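PDB 4ZAS: CalS13 from Micromonospora echinospora, which probably acts as a pyridoxal 5'-phosphate-dependent sugar aminotransferase of the DegT/DnrJ/EryC1 family and binds dTDP-4-keto-6-deoxyglucose. Local coordinates for residues R340-A345 against V397-S402. Numbering follows the deposited sequence.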
loop_
_atom_site.group_PDB
_atom_site.type_symbol
_atom_site.label_atom_id
_atom_site.label_comp_id
_atom_site.label_asym_id
_atom_site.label_seq_id
_atom_site.Cartn_x
_atom_site.Cartn_y
_atom_site.Cartn_z
ATOM N N ARG A 340 -10.303 8.473 33.027
ATOM C CA ARG A 340 -10.896 9.780 33.263
ATOM C C ARG A 340 -10.041 10.604 34.222
ATOM O O ARG A 340 -9.753 11.770 33.968
ATOM C CB ARG A 340 -12.302 9.618 33.835
ATOM C CG ARG A 340 -13.080 10.900 34.015
ATOM C CD ARG A 340 -13.093 11.725 32.738
ATOM N NE ARG A 340 -14.262 12.598 32.706
ATOM C CZ ARG A 340 -14.374 13.722 33.407
ATOM N NH1 ARG A 340 -13.365 14.139 34.161
ATOM N NH2 ARG A 340 -15.484 14.448 33.332
ATOM N N ARG A 341 -9.605 9.970 35.305
ATOM C CA ARG A 341 -8.785 10.625 36.320
ATOM C C ARG A 341 -7.469 11.130 35.727
ATOM O O ARG A 341 -7.094 12.283 35.937
ATOM C CB ARG A 341 -8.508 9.649 37.466
ATOM C CG ARG A 341 -7.683 10.171 38.631
ATOM C CD ARG A 341 -8.505 10.946 39.625
ATOM N NE ARG A 341 -7.754 11.110 40.871
ATOM C CZ ARG A 341 -8.198 11.757 41.949
ATOM N NH1 ARG A 341 -9.405 12.316 41.950
ATOM N NH2 ARG A 341 -7.439 11.826 43.041
ATOM N N LEU A 342 -6.778 10.275 34.975
ATOM C CA LEU A 342 -5.495 10.665 34.389
ATOM C C LEU A 342 -5.677 11.723 33.307
ATOM O O LEU A 342 -4.777 12.529 33.076
ATOM C CB LEU A 342 -4.753 9.463 33.808
ATOM C CG LEU A 342 -3.703 8.839 34.726
ATOM C CD1 LEU A 342 -4.372 8.200 35.908
ATOM C CD2 LEU A 342 -2.850 7.817 33.979
ATOM N N LEU A 343 -6.836 11.732 32.652
ATOM C CA LEU A 343 -7.095 12.736 31.622
ATOM C C LEU A 343 -7.176 14.123 32.255
ATOM O O LEU A 343 -6.664 15.090 31.704
ATOM C CB LEU A 343 -8.401 12.452 30.880
ATOM C CG LEU A 343 -8.650 13.364 29.677
ATOM C CD1 LEU A 343 -7.552 13.181 28.637
ATOM C CD2 LEU A 343 -10.042 13.185 29.089
ATOM N N ASP A 344 -7.777 14.201 33.438
ATOM C CA ASP A 344 -7.878 15.459 34.178
ATOM C C ASP A 344 -6.520 16.006 34.610
ATOM O O ASP A 344 -6.364 17.208 34.804
ATOM C CB ASP A 344 -8.751 15.273 35.415
ATOM C CG ASP A 344 -10.186 14.917 35.073
ATOM O OD1 ASP A 344 -10.559 14.961 33.877
ATOM O OD2 ASP A 344 -10.954 14.615 36.010
ATOM N N ALA A 345 -5.550 15.115 34.771
ATOM C CA ALA A 345 -4.196 15.498 35.144
ATOM C C ALA A 345 -3.333 15.740 33.903
ATOM O O ALA A 345 -2.128 15.993 34.001
ATOM C CB ALA A 345 -3.576 14.430 36.037
ATOM N N VAL A 397 2.962 8.708 37.868
ATOM C CA VAL A 397 3.019 7.912 39.072
ATOM C C VAL A 397 2.216 8.557 40.189
ATOM O O VAL A 397 1.418 7.896 40.861
ATOM C CB VAL A 397 4.471 7.727 39.500
ATOM C CG1 VAL A 397 4.565 7.170 40.911
ATOM C CG2 VAL A 397 5.226 6.879 38.482
ATOM N N GLU A 398 2.398 9.862 40.363
ATOM C CA GLU A 398 1.750 10.585 41.460
ATOM C C GLU A 398 0.234 10.553 41.284
ATOM O O GLU A 398 -0.515 10.363 42.245
ATOM C CB GLU A 398 2.255 12.027 41.514
ATOM C CG GLU A 398 2.353 12.674 42.899
ATOM C CD GLU A 398 3.273 11.921 43.859
ATOM O OE1 GLU A 398 4.206 11.222 43.386
ATOM O OE2 GLU A 398 3.088 12.070 45.091
ATOM N N THR A 399 -0.206 10.719 40.042
ATOM C CA THR A 399 -1.627 10.722 39.710
ATOM C C THR A 399 -2.301 9.376 39.956
ATOM O O THR A 399 -3.372 9.319 40.558
ATOM C CB THR A 399 -1.849 11.097 38.238
ATOM O OG1 THR A 399 -1.339 12.413 38.003
ATOM C CG2 THR A 399 -3.342 11.034 37.880
ATOM N N ILE A 400 -1.652 8.300 39.512
ATOM C CA ILE A 400 -2.172 6.947 39.689
ATOM C C ILE A 400 -2.319 6.653 41.189
ATOM O O ILE A 400 -3.298 6.041 41.614
ATOM C CB ILE A 400 -1.269 5.890 38.971
ATOM C CG1 ILE A 400 -1.241 6.142 37.463
ATOM C CG2 ILE A 400 -1.750 4.482 39.251
ATOM C CD1 ILE A 400 -0.353 5.184 36.658
ATOM N N LYS A 401 -1.357 7.122 41.983
ATOM C CA LYS A 401 -1.366 6.938 43.443
ATOM C C LYS A 401 -2.452 7.759 44.172
ATOM O O LYS A 401 -2.782 7.476 45.332
ATOM C CB LYS A 401 0.018 7.278 44.016
ATOM C CG LYS A 401 1.062 6.165 43.850
ATOM C CD LYS A 401 2.420 6.556 44.428
ATOM C CE LYS A 401 3.444 5.434 44.289
ATOM N NZ LYS A 401 4.813 5.873 44.696
ATOM N N SER A 402 -2.986 8.788 43.512
ATOM C CA SER A 402 -4.044 9.612 44.101
ATOM C C SER A 402 -5.384 8.888 44.056
ATOM O O SER A 402 -6.398 9.405 44.502
ATOM C CB SER A 402 -4.164 10.956 43.377
ATOM O OG SER A 402 -4.791 10.798 42.107
#
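L342 and T399 meet where helices 335-344 and 390-401 pack against each other in the small C-terminal domain expected of a fold-type I aminotransferase. The short segments run in broadly opposed directions but steeply inclined, their axes 9.9 Å apart with 135° between their N-to-C directions, and the CA atoms of L342 and T399 approach to 6.6 Å. Between them, CD1 of L342 lies against the methyl CG2 of T399 at 3.6 Å, and the same CD1 also reaches CG1 of I400 at 4.1 Å. CB of A345 closes in on OG1 of T399 at 3.6 Å. An alanine in place of L342 would probably leave the T399 methyl and CG1 of I400 without the leucine branch that packs on them across this contact and open a gap between the two helices.

Toward solvent the contact turns polar. R341 extends with CG anti to its own N (chi1 -179°), bends at chi2, and presents the side of its guanidinium to S402. Both NE and NH2 donate to the single oxygen OG, which sits close to the guanidinium plane; the NH2-OG bond is 3.0 Å long.

Around this first shell, I347 and T349, from the loop after the first helix, also touch L342, and I347 reaches T399 as well. The T399 methyl is placed for its contact by a chi1 of -61°, which sets CG2 anti to the backbone N and leaves OG1 beside that nitrogen, where the hydroxyl is hydrogen-bonded to the carbonyl of H395, one turn earlier. The serine hydroxyl in turn spends its proton within its own segment, OG of S402 donating to a lone pair of the T399 carbonyl oxygen at 2.6 Å, an acceptor that also receives the backbone N of S402.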